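Local coordinates for putative major capsid protein (Cafeteriavirus-dependent mavirus, PDB 6G44) that forms, as a trimer of double jelly-roll subunits, the building block from which the capsid shell of this virophage is probably assembled, at residues C[36-41]-C[271-276]; C[90-95]-C[246-251]; C[332-337]-C[427-432]; C[104-109]-C[239-244]; C[117-122]-C[488-493]. All blocks are in the same frame, centred on the assembly; numbering follows the deposited sequence. Where two conformers were deposited one is given.

Contact 1: C[36-41]-C[271-276]. With SO4 (sulfate ion), chain E.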
# COMPACT_ATOMS: atom_id res chain seq x y z
N GLY C 36 -2.06 -0.50 -28.84
CA GLY C 36 -1.54 0.30 -27.73
C GLY C 36 -0.75 1.48 -28.23
O GLY C 36 -0.47 1.58 -29.42
N ILE C 37 -0.40 2.36 -27.31
CA ILE C 37 0.37 3.55 -27.66
C ILE C 37 1.83 3.13 -27.74
O ILE C 37 2.36 2.60 -26.77
CB ILE C 37 0.16 4.64 -26.62
CG1 ILE C 37 -1.32 5.05 -26.62
CG2 ILE C 37 1.08 5.83 -26.92
CD1 ILE C 37 -1.69 6.19 -25.68
N PRO C 38 2.48 3.31 -28.89
CA PRO C 38 3.83 2.80 -29.04
C PRO C 38 4.94 3.63 -28.38
O PRO C 38 4.73 4.80 -28.00
CB PRO C 38 4.05 2.78 -30.55
CG PRO C 38 2.99 3.60 -31.15
CD PRO C 38 1.95 3.90 -30.15
N TYR C 39 6.09 3.00 -28.27
CA TYR C 39 7.31 3.60 -27.77
C TYR C 39 8.35 3.84 -28.88
O TYR C 39 9.44 4.31 -28.59
CB TYR C 39 7.90 2.74 -26.65
CG TYR C 39 7.33 3.04 -25.29
CD1 TYR C 39 6.04 2.65 -24.91
CD2 TYR C 39 8.09 3.73 -24.37
CE1 TYR C 39 5.56 2.95 -23.62
CE2 TYR C 39 7.63 4.03 -23.12
CZ TYR C 39 6.38 3.66 -22.76
OH TYR C 39 6.04 4.04 -21.46
N SER C 40 7.98 3.53 -30.11
CA SER C 40 8.72 3.93 -31.29
C SER C 40 8.40 5.42 -31.59
O SER C 40 7.37 5.94 -31.19
CB SER C 40 8.28 3.03 -32.45
OG SER C 40 6.90 3.10 -32.64
N THR C 41 9.27 6.07 -32.36
CA THR C 41 9.18 7.53 -32.59
C THR C 41 8.81 8.37 -31.34
O THR C 41 8.03 9.34 -31.39
CB THR C 41 8.29 7.89 -33.81
OG1 THR C 41 6.91 7.62 -33.57
CG2 THR C 41 8.73 7.16 -35.05
N GLN C 271 5.71 10.92 -26.44
CA GLN C 271 5.37 10.01 -27.50
C GLN C 271 4.68 10.72 -28.67
O GLN C 271 3.97 11.70 -28.51
CB GLN C 271 4.46 8.90 -26.94
CG GLN C 271 5.20 7.91 -26.02
CD GLN C 271 4.26 7.21 -25.08
OE1 GLN C 271 3.61 7.86 -24.27
NE2 GLN C 271 4.18 5.86 -25.17
N ASN C 272 4.90 10.18 -29.87
CA ASN C 272 4.27 10.69 -31.07
C ASN C 272 4.07 9.51 -32.02
O ASN C 272 4.98 8.73 -32.20
CB ASN C 272 5.13 11.77 -31.74
CG ASN C 272 4.48 12.32 -33.00
OD1 ASN C 272 4.84 11.92 -34.11
ND2 ASN C 272 3.51 13.17 -32.85
N TRP C 273 2.87 9.39 -32.58
CA TRP C 273 2.56 8.20 -33.39
C TRP C 273 1.37 8.43 -34.27
O TRP C 273 0.58 9.36 -34.07
CB TRP C 273 2.37 6.96 -32.48
CG TRP C 273 1.11 6.97 -31.68
CD1 TRP C 273 -0.02 6.27 -31.97
CD2 TRP C 273 0.84 7.71 -30.48
NE1 TRP C 273 -0.98 6.52 -31.02
CE2 TRP C 273 -0.49 7.41 -30.10
CE3 TRP C 273 1.59 8.57 -29.66
CZ2 TRP C 273 -1.09 7.96 -28.96
CZ3 TRP C 273 0.98 9.12 -28.52
CH2 TRP C 273 -0.34 8.83 -28.20
N VAL C 274 1.24 7.54 -35.27
CA VAL C 274 0.11 7.55 -36.17
C VAL C 274 -0.98 6.68 -35.58
O VAL C 274 -0.72 5.56 -35.12
CB VAL C 274 0.56 7.01 -37.55
CG1 VAL C 274 -0.63 6.86 -38.48
CG2 VAL C 274 1.63 7.92 -38.16
N ALA C 275 -2.19 7.21 -35.63
CA ALA C 275 -3.36 6.52 -35.10
C ALA C 275 -3.50 5.17 -35.79
O ALA C 275 -3.37 5.08 -37.01
CB ALA C 275 -4.60 7.37 -35.28
N PRO C 276 -3.72 4.10 -35.02
CA PRO C 276 -3.88 2.77 -35.62
C PRO C 276 -5.15 2.64 -36.46
O PRO C 276 -6.16 3.32 -36.23
CB PRO C 276 -3.92 1.85 -34.40
CG PRO C 276 -4.53 2.68 -33.33
CD PRO C 276 -3.97 4.08 -33.56
S SO4 E . 12.78 4.73 -32.82
O1 SO4 E . 13.34 4.86 -31.47
O2 SO4 E . 11.99 5.95 -33.13
O3 SO4 E . 11.95 3.48 -32.90
O4 SO4 E . 13.90 4.58 -33.80
O HOH W 1 5.99 7.24 -29.23
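Trp273 holds CG in the crowded position between its backbone N and carbonyl carbon (chi1 72°), which lays the indole beneath loop 36-41, while Ile37 sets CG1 beside its N (chi1 -62°), which leaves CG2 anti to N and over the ring. Here, in a jelly-roll sheet of the double jelly-roll subunit, the end of strand 258-273 meets the loop that leads into strand 43-45. Two CH-pi contacts share one indole face. Ile37 CG2 stands 3.5 Å from the centroid of the six-membered ring of Trp273, and Pro38 CD lies over the five-membered ring. Trp273 NE1 is hydrogen-bonded to Tyr21 OH of the third subunit, which helps fix the indole. Gln271 NE2 sits over one face of the Tyr39 ring. Thr41 OG1 lies 2.6 Å from Asn272 O, and Thr41 N donates to sulfate O2. Water 1 takes the N-H of Asn272 and lies 2.7 Å from Ser40 O. From above the carbonyl plane, Gln271 NE2 donates to Pro38 O at 3.1 Å.

Contact 2: C[90-95]-C[246-251]; sequences SSLKDQ and DDVKLV. With SO4 (sulfate ion), chain F.
The amide of Gln95 and the carboxylate of Asp247 stand almost perpendicular, their planes 85° apart. Gln95 NE2 points an N-H within its own amide plane at Asp247 OD1, 3.0 Å away, yet meets that oxygen from above the carboxylate plane. The bond is nearly straight, 159° at the hydrogen, and Ala156 N grips the same OD1, so two donors hold this oxygen. Alongside the amide, Val248 CG2 packs against the Gln95 chain and comes within 3.5 Å of Gln95 CD. The other methyl, Val248 CG1, touches Leu92 CD2 obliquely, and Leu92 in turn packs on Leu402 of the second subunit. Both segments are loops of the double jelly-roll subunit, leading into strands 96-98 and 258-273. Segment 90-95 is shaped by a type II beta turn from Leu92 to Gln95, overlapped at its start by an ST turn in which Ser91 OG accepts from Lys93 N at 3.2 Å. Water completes the join twice. Water 3 accepts from Gln95 NE2 and donates to Asp247 O, 2.7 Å away; water 2 takes the N-H of Lys249 and donates to Ser90 OG, which also bonds to Leu87 O. Away from segment 246-251, Lys93 bends at chi2 and chi4 and sends NZ to sulfate O1 at 2.9 Å, an ion that Asn400 and Lys155 of the second subunit also hold.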
# COMPACT_ATOMS: atom_id res chain seq x y z
N SER C 90 32.93 15.46 6.57
CA SER C 90 31.51 15.10 6.69
C SER C 90 31.20 13.91 5.80
O SER C 90 31.51 13.92 4.61
CB SER C 90 30.62 16.26 6.29
OG SER C 90 30.65 17.33 7.22
N SER C 91 30.56 12.87 6.35
CA SER C 91 30.20 11.70 5.55
C SER C 91 29.14 12.00 4.49
O SER C 91 29.16 11.42 3.40
CB SER C 91 29.75 10.53 6.43
OG SER C 91 28.42 10.67 6.91
N LEU C 92 28.22 12.90 4.84
CA LEU C 92 27.02 13.24 4.04
C LEU C 92 26.05 12.07 3.87
O LEU C 92 25.11 12.17 3.09
CB LEU C 92 27.39 13.84 2.68
CG LEU C 92 28.21 15.14 2.79
CD1 LEU C 92 28.61 15.60 1.40
CD2 LEU C 92 27.44 16.23 3.51
N LYS C 93 26.24 11.00 4.63
CA LYS C 93 25.43 9.81 4.40
C LYS C 93 23.96 10.12 4.70
O LYS C 93 23.62 10.63 5.76
CB LYS C 93 25.93 8.62 5.22
CG LYS C 93 25.17 7.31 5.00
CD LYS C 93 25.06 6.88 3.55
CE LYS C 93 24.47 5.47 3.45
NZ LYS C 93 25.37 4.44 4.07
N ASP C 94 23.12 9.82 3.71
CA ASP C 94 21.66 10.00 3.82
C ASP C 94 21.24 11.45 4.07
O ASP C 94 20.22 11.73 4.70
CB ASP C 94 21.06 9.03 4.86
CG ASP C 94 21.26 7.56 4.51
OD1 ASP C 94 21.24 7.21 3.33
OD2 ASP C 94 21.42 6.75 5.45
N GLN C 95 22.02 12.41 3.57
CA GLN C 95 21.76 13.81 3.85
C GLN C 95 21.51 14.72 2.64
O GLN C 95 21.07 15.85 2.84
CB GLN C 95 22.92 14.39 4.67
CG GLN C 95 22.87 13.88 6.10
CD GLN C 95 24.06 14.27 6.93
OE1 GLN C 95 25.20 14.15 6.48
NE2 GLN C 95 23.81 14.70 8.17
N ASP C 246 19.05 18.95 7.70
CA ASP C 246 19.31 20.00 8.68
C ASP C 246 20.38 19.67 9.68
O ASP C 246 20.76 20.57 10.43
CB ASP C 246 17.98 20.39 9.33
CG ASP C 246 17.01 20.94 8.31
OD1 ASP C 246 17.22 22.12 7.88
OD2 ASP C 246 16.11 20.19 7.84
N ASP C 247 20.89 18.43 9.70
CA ASP C 247 22.01 18.06 10.56
C ASP C 247 23.35 17.92 9.85
O ASP C 247 24.32 17.49 10.48
CB ASP C 247 21.69 16.86 11.46
CG ASP C 247 21.44 15.54 10.73
OD1 ASP C 247 21.22 15.53 9.49
OD2 ASP C 247 21.45 14.49 11.45
N VAL C 248 23.44 18.36 8.59
CA VAL C 248 24.75 18.52 7.95
C VAL C 248 25.43 19.72 8.63
O VAL C 248 24.82 20.76 8.79
CB VAL C 248 24.65 18.77 6.43
CG1 VAL C 248 26.03 19.00 5.80
CG2 VAL C 248 23.97 17.59 5.75
N LYS C 249 26.68 19.54 9.00
CA LYS C 249 27.42 20.59 9.70
C LYS C 249 28.10 21.54 8.70
O LYS C 249 28.55 21.13 7.61
CB LYS C 249 28.45 19.98 10.63
CG LYS C 249 27.85 19.13 11.74
CD LYS C 249 28.93 18.54 12.64
CE LYS C 249 28.31 17.84 13.85
NZ LYS C 249 29.30 16.99 14.58
N LEU C 250 28.18 22.81 9.11
CA LEU C 250 28.71 23.89 8.30
C LEU C 250 30.15 24.24 8.71
O LEU C 250 30.52 24.12 9.88
CB LEU C 250 27.85 25.15 8.48
CG LEU C 250 26.43 25.15 7.87
CD1 LEU C 250 25.49 26.07 8.64
CD2 LEU C 250 26.49 25.59 6.42
N VAL C 251 30.93 24.69 7.74
CA VAL C 251 32.25 25.30 7.96
C VAL C 251 32.08 26.45 8.95
O VAL C 251 31.05 27.15 8.93
CB VAL C 251 32.86 25.82 6.63
CG1 VAL C 251 34.09 26.70 6.85
CG2 VAL C 251 33.27 24.67 5.73
S SO4 F . 26.33 1.85 1.60
O1 SO4 F . 26.24 3.33 1.54
O2 SO4 F . 26.26 1.40 3.00
O3 SO4 F . 25.22 1.27 0.81
O4 SO4 F . 27.67 1.47 1.11
O HOH W 2 28.22 17.09 8.53
O HOH W 3 25.89 15.27 10.16

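Contact 3: C[332-337]-C[427-432]; sequences PSMFAV and FFRPSD
Backbone bonds come first: Phe335 and Phe428 form an antiparallel hydrogen-bonded pair, with Phe335 N to Phe428 O at 2.8 Å, nearly along the C=O axis, and Phe428 N to Phe335 O at 3.0 Å. Ala336 and Phe427 make a non-hydrogen-bonded pair, where Phe427 CA-H approaches Phe335 O. Aromatic contacts follow on the face carrying Phe335 and Phe428. Phe428 takes the crowded rotamer (chi1 74°), which swings its ring under Phe335 CB, 3.8 Å from the ring centroid; the two rings are near parallel, at 21°, but slid apart. Val337 CG2 meets the edge of the Phe428 ring. The strands belong to a sheet of the second jelly roll, and strand 334-341 begins with a classic beta bulge, Ser333 and Met334 both facing Ile475. Beside the face carrying Ala336 and Phe427, the end of Met334 makes an oblique Met-aromatic contact with Phe427, and its CE sits over the centre of one face of the Arg429 guanidinium, 3.4 Å from Arg429 CZ. Among polar groups, Arg429 NE bonds to Asn385 and NH1 to water 4, which donates to Ser333 O. Arg429 N reaches Asp432 OD2 at 2.8 Å. Buried Pro332 O, beside Pro430 CG, has no polar partner.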
# COMPACT_ATOMS: atom_id res chain seq x y z
N PRO C 332 -16.74 27.88 -7.72
CA PRO C 332 -15.78 26.79 -7.95
C PRO C 332 -16.15 25.46 -7.31
O PRO C 332 -16.91 25.40 -6.36
CB PRO C 332 -14.49 27.31 -7.33
CG PRO C 332 -14.63 28.80 -7.33
CD PRO C 332 -16.09 29.02 -7.07
N SER C 333 -15.53 24.42 -7.84
CA SER C 333 -15.66 23.07 -7.33
C SER C 333 -15.00 22.87 -5.98
O SER C 333 -15.54 22.13 -5.12
CB SER C 333 -15.03 22.10 -8.32
OG SER C 333 -15.04 20.76 -7.83
N MET C 334 -13.86 23.50 -5.78
CA MET C 334 -13.12 23.31 -4.54
C MET C 334 -12.28 24.53 -4.22
O MET C 334 -11.90 25.28 -5.11
CB MET C 334 -12.22 22.05 -4.61
CG MET C 334 -11.65 21.59 -3.26
SD MET C 334 -10.65 20.07 -3.33
CE MET C 334 -11.87 18.84 -3.67
N PHE C 335 -12.01 24.71 -2.93
CA PHE C 335 -11.12 25.71 -2.42
C PHE C 335 -10.01 25.08 -1.62
O PHE C 335 -10.18 23.97 -1.09
CB PHE C 335 -11.90 26.69 -1.50
CG PHE C 335 -12.96 27.45 -2.22
CD1 PHE C 335 -12.61 28.64 -2.85
CD2 PHE C 335 -14.26 26.99 -2.30
CE1 PHE C 335 -13.55 29.37 -3.54
CE2 PHE C 335 -15.22 27.74 -2.99
CZ PHE C 335 -14.84 28.92 -3.60
N ALA C 336 -8.89 25.78 -1.53
CA ALA C 336 -7.77 25.33 -0.68
C ALA C 336 -7.27 26.54 0.11
O ALA C 336 -7.04 27.62 -0.47
CB ALA C 336 -6.64 24.72 -1.50
N VAL C 337 -7.08 26.34 1.41
CA VAL C 337 -6.61 27.39 2.31
C VAL C 337 -5.27 26.96 2.88
O VAL C 337 -5.13 25.83 3.39
CB VAL C 337 -7.61 27.61 3.47
CG1 VAL C 337 -7.12 28.73 4.39
CG2 VAL C 337 -8.98 27.91 2.93
N PHE C 427 -8.62 21.70 2.25
CA PHE C 427 -9.43 21.60 1.05
C PHE C 427 -10.88 21.52 1.46
O PHE C 427 -11.24 20.70 2.32
CB PHE C 427 -9.06 20.35 0.23
CG PHE C 427 -7.67 20.38 -0.35
CD1 PHE C 427 -7.42 21.05 -1.54
CD2 PHE C 427 -6.60 19.73 0.27
CE1 PHE C 427 -6.15 21.05 -2.09
CE2 PHE C 427 -5.33 19.72 -0.30
CZ PHE C 427 -5.11 20.41 -1.48
N PHE C 428 -11.74 22.39 0.90
CA PHE C 428 -13.19 22.32 1.15
C PHE C 428 -13.98 22.67 -0.10
O PHE C 428 -13.49 23.43 -0.95
CB PHE C 428 -13.63 23.19 2.35
CG PHE C 428 -13.63 24.68 2.08
CD1 PHE C 428 -14.77 25.31 1.61
CD2 PHE C 428 -12.50 25.46 2.36
CE1 PHE C 428 -14.76 26.67 1.34
CE2 PHE C 428 -12.51 26.82 2.13
CZ PHE C 428 -13.64 27.44 1.61
N ARG C 429 -15.14 22.05 -0.25
CA ARG C 429 -16.03 22.25 -1.40
C ARG C 429 -17.20 23.13 -0.97
O ARG C 429 -17.53 23.18 0.22
CB ARG C 429 -16.58 20.89 -1.85
CG ARG C 429 -15.53 19.88 -2.27
CD ARG C 429 -16.20 18.58 -2.60
NE ARG C 429 -15.26 17.52 -2.96
CZ ARG C 429 -14.80 17.28 -4.17
NH1 ARG C 429 -15.20 18.00 -5.21
NH2 ARG C 429 -13.98 16.26 -4.38
N PRO C 430 -17.90 23.76 -1.91
CA PRO C 430 -19.08 24.54 -1.50
C PRO C 430 -20.14 23.67 -0.80
O PRO C 430 -20.81 24.14 0.14
CB PRO C 430 -19.58 25.14 -2.83
CG PRO C 430 -18.89 24.43 -3.90
CD PRO C 430 -17.60 23.90 -3.34
N SER C 431 -20.24 22.41 -1.17
CA SER C 431 -21.16 21.48 -0.50
C SER C 431 -20.79 21.21 0.95
O SER C 431 -21.66 20.90 1.76
CB SER C 431 -21.32 20.20 -1.31
OG SER C 431 -20.08 19.56 -1.59
N ASP C 432 -19.52 21.36 1.31
CA ASP C 432 -19.12 21.20 2.72
C ASP C 432 -19.66 22.29 3.63
O ASP C 432 -19.69 22.11 4.85
CB ASP C 432 -17.60 21.13 2.87
CG ASP C 432 -17.01 19.92 2.19
OD1 ASP C 432 -17.64 18.83 2.22
OD2 ASP C 432 -15.91 20.06 1.61
O HOH W 4 -17.33 20.15 -5.50

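Contact 4: C[104-109]-C[239-244]; sequences NRSIPV and ENMIGI
The tight part is a two-pronged grip of Arg105 on the end of helix 238-241. Its chain bends at chi3 (53°), turning the guanidinium edge onto two successive carbonyls: Arg105 NE donates to Asn240 O at 2.8 Å and Arg105 NH1 to Glu239 O at 3.1 Å. Both oxygens lie close to the guanidinium plane, and both bonds land on a carbonyl lone pair. A cation at the C-terminal end of a helix probably gains from the helix dipole, and Lys99 NZ also donates to Glu239 O. Ser106 OG is closely packed too, 3.3 Å from Met241 CG and 3.4 Å from Asn240 CB, while bonding to Pro102 O. In this double jelly-roll subunit the contact joins the ends of two short helical turns, one leading into strand 110-114, the other into strand 242-244. The looser side is that of Glu239, whose side chain does not touch segment 104-109; a glycerol binds its backbone N. Arg105 NH2 turns to Asp351 in a salt bridge.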
# COMPACT_ATOMS: atom_id res chain seq x y z
N ASN C 104 8.73 20.74 -11.43
CA ASN C 104 7.60 21.68 -11.37
C ASN C 104 7.80 22.80 -10.33
O ASN C 104 7.33 23.93 -10.54
CB ASN C 104 6.27 20.93 -11.20
CG ASN C 104 5.87 20.22 -12.46
OD1 ASN C 104 5.37 20.84 -13.39
ND2 ASN C 104 6.09 18.88 -12.51
N ARG C 105 8.54 22.52 -9.26
CA ARG C 105 8.92 23.56 -8.29
C ARG C 105 9.73 24.68 -8.92
O ARG C 105 9.72 25.81 -8.40
CB ARG C 105 9.75 22.99 -7.15
CG ARG C 105 8.96 22.36 -6.02
CD ARG C 105 9.87 21.97 -4.85
NE ARG C 105 10.72 23.05 -4.35
CZ ARG C 105 10.40 23.90 -3.36
NH1 ARG C 105 11.30 24.84 -2.98
NH2 ARG C 105 9.22 23.85 -2.76
N SER C 106 10.43 24.35 -9.99
CA SER C 106 11.35 25.27 -10.67
C SER C 106 10.67 26.07 -11.79
O SER C 106 11.38 26.78 -12.52
CB SER C 106 12.51 24.47 -11.25
OG SER C 106 13.30 23.91 -10.21
N ILE C 107 9.36 25.97 -11.97
CA ILE C 107 8.69 26.65 -13.07
C ILE C 107 7.52 27.48 -12.53
O ILE C 107 6.42 26.98 -12.35
CB ILE C 107 8.20 25.67 -14.16
CG1 ILE C 107 9.31 24.77 -14.68
CG2 ILE C 107 7.53 26.44 -15.29
CD1 ILE C 107 8.82 23.53 -15.42
N PRO C 108 7.75 28.78 -12.29
CA PRO C 108 6.66 29.59 -11.76
C PRO C 108 5.51 29.86 -12.71
O PRO C 108 4.37 30.00 -12.27
CB PRO C 108 7.34 30.90 -11.36
CG PRO C 108 8.77 30.65 -11.37
CD PRO C 108 9.06 29.43 -12.17
N VAL C 109 5.81 29.92 -14.00
CA VAL C 109 4.81 30.16 -15.02
C VAL C 109 5.22 29.41 -16.29
O VAL C 109 6.41 29.30 -16.62
CB VAL C 109 4.57 31.68 -15.24
CG1 VAL C 109 5.86 32.40 -15.57
CG2 VAL C 109 3.52 31.89 -16.32
N GLU C 239 17.54 26.58 -4.58
CA GLU C 239 16.44 26.64 -3.61
C GLU C 239 15.18 25.91 -4.09
O GLU C 239 14.35 25.53 -3.29
CB GLU C 239 16.09 28.11 -3.29
CG GLU C 239 15.07 28.28 -2.20
CD GLU C 239 15.07 29.65 -1.56
OE1 GLU C 239 15.70 30.59 -2.11
OE2 GLU C 239 14.40 29.79 -0.50
N ASN C 240 15.00 25.79 -5.40
CA ASN C 240 13.87 25.05 -5.93
C ASN C 240 14.09 23.56 -6.01
O ASN C 240 13.12 22.80 -5.86
CB ASN C 240 13.43 25.64 -7.26
CG ASN C 240 12.76 26.98 -7.07
OD1 ASN C 240 12.21 27.27 -6.01
ND2 ASN C 240 12.80 27.81 -8.10
N MET C 241 15.31 23.12 -6.18
CA MET C 241 15.62 21.70 -6.49
C MET C 241 16.31 20.92 -5.39
O MET C 241 16.05 19.75 -5.26
CB MET C 241 16.49 21.59 -7.76
CG MET C 241 15.84 22.18 -8.98
SD MET C 241 16.70 21.76 -10.50
CE MET C 241 18.28 22.51 -10.21
N ILE C 242 17.27 21.52 -4.68
CA ILE C 242 18.21 20.82 -3.85
C ILE C 242 17.78 20.77 -2.39
O ILE C 242 17.42 21.77 -1.80
CB ILE C 242 19.62 21.49 -3.97
CG1 ILE C 242 20.06 21.53 -5.45
CG2 ILE C 242 20.66 20.80 -3.09
CD1 ILE C 242 20.35 20.17 -6.08
N GLY C 243 17.79 19.56 -1.85
CA GLY C 243 17.59 19.34 -0.43
C GLY C 243 18.81 18.88 0.32
O GLY C 243 19.55 18.00 -0.14
N ILE C 244 19.03 19.49 1.50
CA ILE C 244 20.15 19.17 2.38
C ILE C 244 19.59 19.01 3.78
O ILE C 244 18.92 19.90 4.28
CB ILE C 244 21.26 20.27 2.36
CG1 ILE C 244 21.76 20.49 0.92
CG2 ILE C 244 22.40 19.83 3.26
CD1 ILE C 244 22.68 21.68 0.75

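Contact 5: C[117-122]-C[488-493]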
# COMPACT_ATOMS: atom_id res chain seq x y z
N LYS C 117 -3.74 28.57 -29.82
CA LYS C 117 -4.41 28.81 -28.55
C LYS C 117 -3.39 28.71 -27.44
O LYS C 117 -2.68 27.70 -27.36
CB LYS C 117 -5.51 27.78 -28.32
CG LYS C 117 -6.08 27.74 -26.90
CD LYS C 117 -6.80 29.03 -26.55
CE LYS C 117 -7.48 28.88 -25.20
NZ LYS C 117 -8.08 30.14 -24.70
N THR C 118 -3.28 29.75 -26.61
CA THR C 118 -2.33 29.71 -25.50
C THR C 118 -3.04 29.39 -24.19
O THR C 118 -4.20 29.80 -23.93
CB THR C 118 -1.54 31.01 -25.36
OG1 THR C 118 -2.44 32.08 -25.08
CG2 THR C 118 -0.75 31.32 -26.64
N PHE C 119 -2.32 28.63 -23.38
CA PHE C 119 -2.76 28.24 -22.03
C PHE C 119 -1.67 28.70 -21.07
O PHE C 119 -0.54 28.27 -21.19
CB PHE C 119 -2.88 26.72 -21.93
CG PHE C 119 -3.78 26.08 -22.96
CD1 PHE C 119 -3.29 25.67 -24.19
CD2 PHE C 119 -5.11 25.78 -22.65
CE1 PHE C 119 -4.11 25.05 -25.12
CE2 PHE C 119 -5.94 25.15 -23.58
CZ PHE C 119 -5.44 24.80 -24.82
N THR C 120 -2.01 29.60 -20.15
CA THR C 120 -1.06 30.10 -19.17
C THR C 120 -1.37 29.48 -17.81
O THR C 120 -2.49 29.55 -17.36
CB THR C 120 -1.12 31.64 -19.08
OG1 THR C 120 -0.78 32.19 -20.37
CG2 THR C 120 -0.14 32.19 -18.06
N SER C 121 -0.37 28.87 -17.20
CA SER C 121 -0.55 28.26 -15.89
C SER C 121 0.69 28.42 -15.05
O SER C 121 1.71 28.95 -15.49
CB SER C 121 -0.97 26.81 -16.07
OG SER C 121 0.06 26.05 -16.52
N TYR C 122 0.61 27.94 -13.80
CA TYR C 122 1.62 28.24 -12.79
C TYR C 122 2.05 26.94 -12.11
O TYR C 122 1.51 26.59 -11.03
CB TYR C 122 1.01 29.24 -11.81
CG TYR C 122 0.53 30.47 -12.53
CD1 TYR C 122 1.42 31.45 -12.90
CD2 TYR C 122 -0.80 30.59 -12.91
CE1 TYR C 122 1.00 32.57 -13.62
CE2 TYR C 122 -1.23 31.70 -13.64
CZ TYR C 122 -0.33 32.68 -13.97
OH TYR C 122 -0.79 33.77 -14.69
N PHE C 488 -8.15 25.02 -30.94
CA PHE C 488 -8.38 24.70 -29.52
C PHE C 488 -9.07 25.87 -28.83
O PHE C 488 -8.80 27.03 -29.12
CB PHE C 488 -7.05 24.41 -28.80
CG PHE C 488 -6.45 23.05 -29.09
CD1 PHE C 488 -5.70 22.83 -30.23
CD2 PHE C 488 -6.62 22.00 -28.19
CE1 PHE C 488 -5.13 21.59 -30.49
CE2 PHE C 488 -6.04 20.76 -28.45
CZ PHE C 488 -5.31 20.55 -29.60
N MET C 489 -9.90 25.53 -27.85
CA MET C 489 -10.59 26.49 -26.97
C MET C 489 -10.58 25.89 -25.58
O MET C 489 -10.45 24.68 -25.43
CB MET C 489 -12.05 26.73 -27.40
CG MET C 489 -12.22 27.40 -28.75
SD MET C 489 -13.97 27.60 -29.14
CE MET C 489 -14.52 28.84 -27.96
N ASP C 490 -10.70 26.72 -24.57
CA ASP C 490 -11.02 26.21 -23.24
C ASP C 490 -12.08 27.08 -22.60
O ASP C 490 -12.22 28.24 -22.94
CB ASP C 490 -9.77 25.98 -22.38
CG ASP C 490 -9.11 27.24 -21.91
OD1 ASP C 490 -9.26 28.30 -22.54
OD2 ASP C 490 -8.45 27.15 -20.85
N ASP C 491 -12.89 26.49 -21.72
CA ASP C 491 -13.96 27.22 -21.06
C ASP C 491 -14.36 26.51 -19.79
O ASP C 491 -14.38 25.28 -19.73
CB ASP C 491 -15.22 27.30 -21.95
CG ASP C 491 -15.17 28.38 -22.98
OD1 ASP C 491 -15.03 29.56 -22.62
OD2 ASP C 491 -15.26 28.03 -24.17
N LEU C 492 -14.77 27.31 -18.82
CA LEU C 492 -15.38 26.80 -17.61
C LEU C 492 -16.69 26.09 -17.94
O LEU C 492 -17.37 26.44 -18.91
CB LEU C 492 -15.66 27.94 -16.64
CG LEU C 492 -14.47 28.75 -16.14
CD1 LEU C 492 -14.95 29.85 -15.21
CD2 LEU C 492 -13.42 27.86 -15.45
N THR C 493 -17.03 25.08 -17.15
CA THR C 493 -18.27 24.34 -17.30
C THR C 493 -19.27 24.99 -16.37
O THR C 493 -19.28 24.71 -15.16
CB THR C 493 -18.06 22.85 -16.93
OG1 THR C 493 -17.49 22.73 -15.62
CG2 THR C 493 -17.13 22.18 -17.91
O HOH W 5 -10.90 29.54 -25.62
O HOH W 6 -6.31 29.61 -22.09
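Strands 117-121 and 488-492 belong to different sheets of the double jelly roll, and their side chains meet where the first strand hairpins with 110-114 and the second flanks 464-482. No sheet bonds join them: the axes run 7.2 Å apart at their closest and 40° from parallel. Lys117 spans the gap. Its CG is anti to the backbone N and a bend at chi2 (65°) carries the chain obliquely past Phe488, CB to CD lying close to its backbone O, with Lys117 CB 3.7 Å from Phe488 CB. The ammonium forms a salt bridge with Asp490, approaching OD1 from above the carboxylate plane. Beneath this pair the Phe119 ring slides past Asp490, its plane 78° from the carboxylate, and its CZ comes within 4.3 Å of Phe488 CB. Water 5 accepts from both Lys117 NZ and Asp490 N, bridging the ammonium to the backbone of Asp490, while water 6 donates to Thr118 O and Asp490 OD1. Lys117 NZ lies 3.1 Å from Asp490 OD1.

How the contacts relate
Contacts 2 and 4 touch: Gln95 O lies 4.2 Å from Ile244 CG2, with centres about 21 Å apart. Contact 4 also meets contact 5, where Pro108 O lies 3.3 Å from Tyr122 CD1, and contact 5 passes on to contact 3 through the sheet both reach, nearest atoms about 8 Å apart. Contacts 2 and 3 lie on opposite sides of the chain's centre. Contact 1 stands about 12 Å from contact 5 at nearest atoms. Contacts 1 and 3 look to neighbouring subunits: Pro38 packs on Asp432 of the second subunit, and Asp432 on Ile37 of the third. Sulfates, probably from the crystallisation liquor, bridge to the second subunit at contacts 1 and 2.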